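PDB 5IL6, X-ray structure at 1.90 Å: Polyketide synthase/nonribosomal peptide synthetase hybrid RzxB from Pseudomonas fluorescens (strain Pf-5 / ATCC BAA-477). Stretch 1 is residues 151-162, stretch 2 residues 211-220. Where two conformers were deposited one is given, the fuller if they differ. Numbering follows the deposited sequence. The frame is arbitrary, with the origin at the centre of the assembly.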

ATOM      1  N   VAL A 151      23.644   6.297  -7.138  1.00 55.60           N
ATOM      2  CA  VAL A 151      23.007   6.711  -5.894  1.00 54.21           C
ATOM      3  C   VAL A 151      21.987   7.789  -6.231  1.00 49.66           C
ATOM      4  O   VAL A 151      22.327   8.810  -6.839  1.00 47.95           O
ATOM      5  CB  VAL A 151      24.039   7.216  -4.875  1.00 57.45           C
ATOM      6  CG1 VAL A 151      23.345   7.812  -3.651  1.00 59.79           C
ATOM      7  CG2 VAL A 151      24.963   6.084  -4.454  1.00 52.48           C
ATOM      8  N   VAL A 152      20.737   7.564  -5.845  1.00 45.01           N
ATOM      9  CA  VAL A 152      19.655   8.497  -6.124  1.00 44.54           C
ATOM     10  C   VAL A 152      19.454   9.373  -4.898  1.00 44.92           C
ATOM     11  O   VAL A 152      19.423   8.875  -3.766  1.00 43.52           O
ATOM     12  CB  VAL A 152      18.361   7.756  -6.501  1.00 40.61           C
ATOM     13  CG1 VAL A 152      17.232   8.745  -6.756  1.00 39.50           C
ATOM     14  CG2 VAL A 152      18.592   6.884  -7.727  1.00 42.06           C
ATOM     15  N   ASP A 153      19.330  10.678  -5.121  1.00 40.22           N
ATOM     16  CA  ASP A 153      19.111  11.623  -4.034  1.00 44.27           C
ATOM     17  C   ASP A 153      17.681  11.478  -3.531  1.00 36.74           C
ATOM     18  O   ASP A 153      16.727  11.804  -4.243  1.00 35.08           O
ATOM     19  CB  ASP A 153      19.387  13.043  -4.517  1.00 51.91           C
ATOM     20  CG  ASP A 153      19.180  14.080  -3.431  1.00 59.43           C
ATOM     21  OD1 ASP A 153      18.977  13.693  -2.263  1.00 60.39           O
ATOM     22  OD2 ASP A 153      19.222  15.287  -3.750  1.00 68.52           O
ATOM     23  N   VAL A 154      17.529  10.987  -2.299  1.00 37.13           N
ATOM     24  CA  VAL A 154      16.195  10.757  -1.748  1.00 39.47           C
ATOM     25  C   VAL A 154      15.426  12.068  -1.658  1.00 38.03           C
ATOM     26  O   VAL A 154      14.226  12.121  -1.950  1.00 35.27           O
ATOM     27  CB  VAL A 154      16.298  10.058  -0.380  1.00 43.39           C
ATOM     28  CG1 VAL A 154      15.015  10.241   0.437  1.00 44.55           C
ATOM     29  CG2 VAL A 154      16.598   8.580  -0.567  1.00 41.24           C
ATOM     30  N   GLU A 155      16.101  13.146  -1.255  1.00 38.90           N
ATOM     31  CA  GLU A 155      15.423  14.433  -1.160  1.00 43.26           C
ATOM     32  C   GLU A 155      14.972  14.926  -2.528  1.00 39.25           C
ATOM     33  O   GLU A 155      13.940  15.599  -2.634  1.00 37.24           O
ATOM     34  CB  GLU A 155      16.338  15.458  -0.492  1.00 53.88           C
ATOM     35  CG  GLU A 155      16.618  15.162   0.973  1.00 65.54           C
ATOM     36  CD  GLU A 155      15.356  15.157   1.818  1.00 67.76           C
ATOM     37  OE1 GLU A 155      14.396  15.872   1.459  1.00 72.14           O
ATOM     38  OE2 GLU A 155      15.322  14.434   2.835  1.00 62.37           O
ATOM     39  N   ALA A 156      15.721  14.601  -3.584  1.00 38.64           N
ATOM     40  CA  ALA A 156      15.261  14.914  -4.932  1.00 40.31           C
ATOM     41  C   ALA A 156      13.969  14.172  -5.252  1.00 36.66           C
ATOM     42  O   ALA A 156      13.095  14.700  -5.949  1.00 39.87           O
ATOM     43  CB  ALA A 156      16.347  14.571  -5.952  1.00 46.25           C
ATOM     44  N   CYS A 157      13.829  12.943  -4.748  1.00 36.20           N
ATOM     45  CA  CYS A 157      12.594  12.195  -4.958  1.00 35.29           C
ATOM     46  C   CYS A 157      11.429  12.849  -4.224  1.00 32.35           C
ATOM     47  O   CYS A 157      10.345  13.024  -4.793  1.00 28.27           O
ATOM     48  CB  CYS A 157      12.773  10.744  -4.510  1.00 37.50           C
ATOM     49  SG  CYS A 157      13.934   9.794  -5.529  1.00 40.70           S
ATOM     50  N   TYR A 158      11.629  13.216  -2.955  1.00 31.91           N
ATOM     51  CA  TYR A 158      10.552  13.861  -2.212  1.00 33.66           C
ATOM     52  C   TYR A 158      10.234  15.239  -2.774  1.00 32.76           C
ATOM     53  O   TYR A 158       9.076  15.671  -2.734  1.00 26.83           O
ATOM     54  CB  TYR A 158      10.906  13.948  -0.727  1.00 31.96           C
ATOM     55  CG  TYR A 158      10.783  12.615  -0.022  1.00 30.74           C
ATOM     56  CD1 TYR A 158       9.565  11.946   0.016  1.00 30.19           C
ATOM     57  CD2 TYR A 158      11.878  12.025   0.605  1.00 31.40           C
ATOM     58  CE1 TYR A 158       9.436  10.726   0.649  1.00 30.59           C
ATOM     59  CE2 TYR A 158      11.759  10.799   1.247  1.00 31.53           C
ATOM     60  CZ  TYR A 158      10.532  10.156   1.264  1.00 31.31           C
ATOM     61  OH  TYR A 158      10.386   8.940   1.893  1.00 27.18           O
ATOM     62  N   GLN A 159      11.234  15.944  -3.306  1.00 34.13           N
ATOM     63  CA  GLN A 159      10.967  17.229  -3.947  0.57 32.16           C
ATOM     64  C   GLN A 159      10.124  17.045  -5.200  1.00 30.32           C
ATOM     65  O   GLN A 159       9.288  17.896  -5.527  1.00 32.65           O
ATOM     66  CB  GLN A 159      12.279  17.943  -4.284  0.57 33.59           C
ATOM     67  CG  GLN A 159      12.367  18.459  -5.721  0.57 36.21           C
ATOM     68  CD  GLN A 159      13.548  19.383  -5.949  0.57 43.02           C
ATOM     69  OE1 GLN A 159      13.378  20.536  -6.349  0.57 46.78           O
ATOM     70  NE2 GLN A 159      14.750  18.887  -5.697  0.57 45.78           N
ATOM     71  N   ARG A 160      10.328  15.940  -5.920  1.00 31.61           N
ATOM     72  CA  ARG A 160       9.503  15.676  -7.094  1.00 33.33           C
ATOM     73  C   ARG A 160       8.075  15.332  -6.690  1.00 28.89           C
ATOM     74  O   ARG A 160       7.119  15.821  -7.304  1.00 27.95           O
ATOM     75  CB  ARG A 160      10.115  14.552  -7.933  1.00 41.45           C
ATOM     76  CG  ARG A 160       9.481  14.389  -9.316  1.00 51.74           C
ATOM     77  CD  ARG A 160       9.604  15.658 -10.154  1.00 64.93           C
ATOM     78  NE  ARG A 160      10.985  16.131 -10.232  1.00 70.05           N
ATOM     79  CZ  ARG A 160      11.841  15.821 -11.201  1.00 71.10           C
ATOM     80  NH1 ARG A 160      11.475  15.036 -12.206  1.00 70.19           N
ATOM     81  NH2 ARG A 160      13.075  16.306 -11.169  1.00 74.07           N
ATOM     82  N   PHE A 161       7.907  14.482  -5.671  1.00 28.54           N
ATOM     83  CA  PHE A 161       6.573  14.223  -5.139  1.00 27.86           C
ATOM     84  C   PHE A 161       5.904  15.521  -4.709  1.00 31.14           C
ATOM     85  O   PHE A 161       4.721  15.749  -4.990  1.00 28.12           O
ATOM     86  CB  PHE A 161       6.644  13.255  -3.956  1.00 28.29           C
ATOM     87  CG  PHE A 161       6.794  11.813  -4.352  1.00 30.29           C
ATOM     88  CD1 PHE A 161       5.833  11.189  -5.130  1.00 30.90           C
ATOM     89  CD2 PHE A 161       7.886  11.075  -3.927  1.00 34.26           C
ATOM     90  CE1 PHE A 161       5.967   9.861  -5.490  1.00 33.88           C
ATOM     91  CE2 PHE A 161       8.025   9.748  -4.283  1.00 34.61           C
ATOM     92  CZ  PHE A 161       7.063   9.140  -5.063  1.00 34.30           C
ATOM     93  N   ALA A 162       6.646  16.380  -4.008  1.00 31.44           N
ATOM     94  CA  ALA A 162       6.077  17.636  -3.540  1.00 30.16           C
ATOM     95  C   ALA A 162       5.686  18.527  -4.710  1.00 30.56           C
ATOM     96  O   ALA A 162       4.670  19.230  -4.651  1.00 29.48           O
ATOM     97  CB  ALA A 162       7.074  18.352  -2.626  1.00 30.53           C
ATOM     98  N   MET A 211       6.289   1.925  -2.151  1.00 19.25           N
ATOM     99  CA  MET A 211       5.727   2.507  -3.365  1.00 19.81           C
ATOM    100  C   MET A 211       6.409   3.823  -3.715  1.00 20.95           C
ATOM    101  O   MET A 211       6.614   4.124  -4.898  1.00 21.82           O
ATOM    102  CB  MET A 211       4.224   2.718  -3.194  1.00 22.46           C
ATOM    103  CG  MET A 211       3.435   1.434  -3.032  1.00 29.01           C
ATOM    104  SD  MET A 211       1.659   1.736  -3.010  1.00 34.56           S
ATOM    105  CE  MET A 211       1.067   0.197  -2.321  1.00 38.30           C
ATOM    106  N   GLN A 212       6.752   4.627  -2.707  1.00 25.51           N
ATOM    107  CA  GLN A 212       7.474   5.868  -2.969  1.00 31.11           C
ATOM    108  C   GLN A 212       8.753   5.609  -3.750  1.00 26.90           C
ATOM    109  O   GLN A 212       9.193   6.466  -4.527  1.00 24.46           O
ATOM    110  CB  GLN A 212       7.809   6.575  -1.655  1.00 36.97           C
ATOM    111  CG  GLN A 212       6.610   7.034  -0.846  1.00 34.25           C
ATOM    112  CD  GLN A 212       7.016   7.531   0.526  1.00 29.39           C
ATOM    113  OE1 GLN A 212       8.201   7.702   0.804  1.00 27.87           O
ATOM    114  NE2 GLN A 212       6.037   7.743   1.400  1.00 26.51           N
ATOM    115  N   GLY A 213       9.363   4.439  -3.559  1.00 25.51           N
ATOM    116  CA  GLY A 213      10.645   4.145  -4.172  1.00 26.72           C
ATOM    117  C   GLY A 213      10.631   4.152  -5.685  1.00 27.44           C
ATOM    118  O   GLY A 213      11.689   4.309  -6.302  1.00 27.69           O
ATOM    119  N   VAL A 214       9.457   3.996  -6.304  1.00 27.06           N
ATOM    120  CA  VAL A 214       9.400   3.973  -7.762  1.00 28.06           C
ATOM    121  C   VAL A 214       9.921   5.279  -8.345  1.00 25.76           C
ATOM    122  O   VAL A 214      10.375   5.307  -9.494  1.00 29.95           O
ATOM    123  CB  VAL A 214       7.962   3.693  -8.256  1.00 26.17           C
ATOM    124  CG1 VAL A 214       7.401   2.418  -7.619  1.00 22.01           C
ATOM    125  CG2 VAL A 214       7.044   4.887  -7.992  1.00 27.55           C
ATOM    126  N   MET A 215       9.876   6.365  -7.570  1.00 25.12           N
ATOM    127  CA  MET A 215      10.348   7.651  -8.066  1.00 29.54           C
ATOM    128  C   MET A 215      11.816   7.594  -8.463  1.00 30.57           C
ATOM    129  O   MET A 215      12.261   8.385  -9.302  1.00 30.29           O
ATOM    130  CB  MET A 215      10.121   8.731  -7.008  1.00 32.41           C
ATOM    131  CG  MET A 215      10.519  10.130  -7.454  1.00 33.53           C
ATOM    132  SD  MET A 215       9.600  10.643  -8.920  1.00 33.91           S
ATOM    133  CE  MET A 215       7.989  10.967  -8.209  1.00 36.85           C
ATOM    134  N   ALA A 216      12.586   6.675  -7.873  1.00 31.95           N
ATOM    135  CA  ALA A 216      13.977   6.510  -8.277  1.00 34.27           C
ATOM    136  C   ALA A 216      14.082   6.287  -9.780  1.00 33.26           C
ATOM    137  O   ALA A 216      15.042   6.732 -10.420  1.00 36.41           O
ATOM    138  CB  ALA A 216      14.611   5.340  -7.524  1.00 35.33           C
ATOM    139  N   LEU A 217      13.107   5.590 -10.356  1.00 27.15           N
ATOM    140  CA  LEU A 217      13.113   5.254 -11.771  1.00 30.70           C
ATOM    141  C   LEU A 217      12.456   6.312 -12.651  1.00 40.58           C
ATOM    142  O   LEU A 217      12.476   6.167 -13.879  1.00 43.93           O
ATOM    143  CB  LEU A 217      12.412   3.906 -11.977  1.00 31.21           C
ATOM    144  CG  LEU A 217      13.070   2.717 -11.266  1.00 32.48           C
ATOM    145  CD1 LEU A 217      12.239   1.456 -11.424  1.00 36.85           C
ATOM    146  CD2 LEU A 217      14.481   2.483 -11.794  1.00 35.49           C
ATOM    147  N   LEU A 218      11.886   7.370 -12.068  1.00 40.69           N
ATOM    148  CA  LEU A 218      11.129   8.355 -12.830  1.00 41.13           C
ATOM    149  C   LEU A 218      11.702   9.765 -12.795  1.00 43.48           C
ATOM    150  O   LEU A 218      11.204  10.626 -13.530  1.00 37.29           O
ATOM    151  CB  LEU A 218       9.677   8.409 -12.328  1.00 39.78           C
ATOM    152  CG  LEU A 218       8.871   7.110 -12.414  1.00 37.07           C
ATOM    153  CD1 LEU A 218       7.490   7.310 -11.819  1.00 34.01           C
ATOM    154  CD2 LEU A 218       8.762   6.638 -13.857  1.00 37.26           C
ATOM    155  N   LEU A 219      12.732  10.030 -11.988  1.00 48.26           N
ATOM    156  CA  LEU A 219      13.239  11.395 -11.873  1.00 53.36           C
ATOM    157  C   LEU A 219      13.609  11.970 -13.235  1.00 55.02           C
ATOM    158  O   LEU A 219      13.292  13.127 -13.534  1.00 49.13           O
ATOM    159  CB  LEU A 219      14.446  11.432 -10.935  1.00 56.36           C
ATOM    160  CG  LEU A 219      14.156  11.338  -9.435  1.00 62.12           C
ATOM    161  CD1 LEU A 219      15.452  11.177  -8.657  1.00 62.29           C
ATOM    162  CD2 LEU A 219      13.380  12.553  -8.939  1.00 69.04           C
ATOM    163  N   ASP A 220      14.278  11.179 -14.076  1.00 66.80           N
ATOM    164  CA  ASP A 220      14.711  11.683 -15.377  1.00 82.34           C
ATOM    165  C   ASP A 220      13.540  11.819 -16.345  1.00 77.16           C
ATOM    166  O   ASP A 220      13.486  12.775 -17.126  1.00 69.07           O
ATOM    167  CB  ASP A 220      15.796  10.774 -15.955  1.00 98.40           C
ATOM    168  CG  ASP A 220      17.125  10.937 -15.244  1.00110.75           C
ATOM    169  OD1 ASP A 220      17.494  12.088 -14.927  1.00115.59           O
ATOM    170  OD2 ASP A 220      17.800   9.915 -14.996  1.00114.51           O
TER

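The contact between these two stretches of RzxB is a small apolar core, built from methionine, leucine, phenylalanine, valine and cysteine side chains and flanked by two hydrogen bonds, and it illustrates how packing supplies the area of an interface while a few polar atoms add directed bonds. Together the stretches bury 559 Å², and no salt bridge contributes.

The helix of stretch 1 is preceded by Asp 153, the N-cap residue, whose OD1 accepts a weak capping bond from Glu 155 N at 3.1 Å. The helix then presents Cys 157, Arg 160 and Phe 161 to the second stretch, a spacing of three and four residues that returns side chains to roughly the same side of a helix.

Met 215 sits at the centre of the match. Its CA-to-CB bond points toward stretch 1, and the t, p, p rotamer folds the flexible chain so that Met 215 CE lies over the face of the Phe 161 ring, 3.7 Å from the centroid and only 16° off the ring normal. This is a CH-pi contact, in which a slightly polarised methyl meets the electron-rich ring face. Met 215 CG also packs against Cys 157 CB at 3.8 Å, and Met 215 SD lies 3.8 Å from Arg 160 CG, so one unbranched side chain serves three neighbours. The ring edge of Phe 161 is used as well: its CZ approaches Gln 212 O at 3.5 Å.

Leu 219 gives up more area than any other residue here. Although its CA-to-CB bond points sideways, its end comes nearer to stretch 1, where Leu 219 CD1 meets Val 152 CG1 at 3.6 Å and Cys 157 SG at 3.7 Å. Small residues line the same contact: Ala 156 O lies 3.7 Å from Leu 219 CD2, and Ala 216 CB lies 4.3 Å from Val 152 CG2.

The polar contacts use long side chains to reach across. Tyr 158 starts from a CA-to-CB bond pointing away, yet its ring carries the hydroxyl back, and Tyr 158 OH donates to Gln 212 OE1 at 2.7 Å. Gln 212 NE2 is satisfied elsewhere in the structure, so both ends of this buried amide have partners. Arg 160 is amphipathic in use: its aliphatic portion packs against Met 215, whereas Arg 160 NH1 donates to Leu 219 O at 3.0 Å, and Leu 219 CD2 covers one face of the guanidinium. A single leucine thereby offers arginine both an apolar surface and a backbone acceptor.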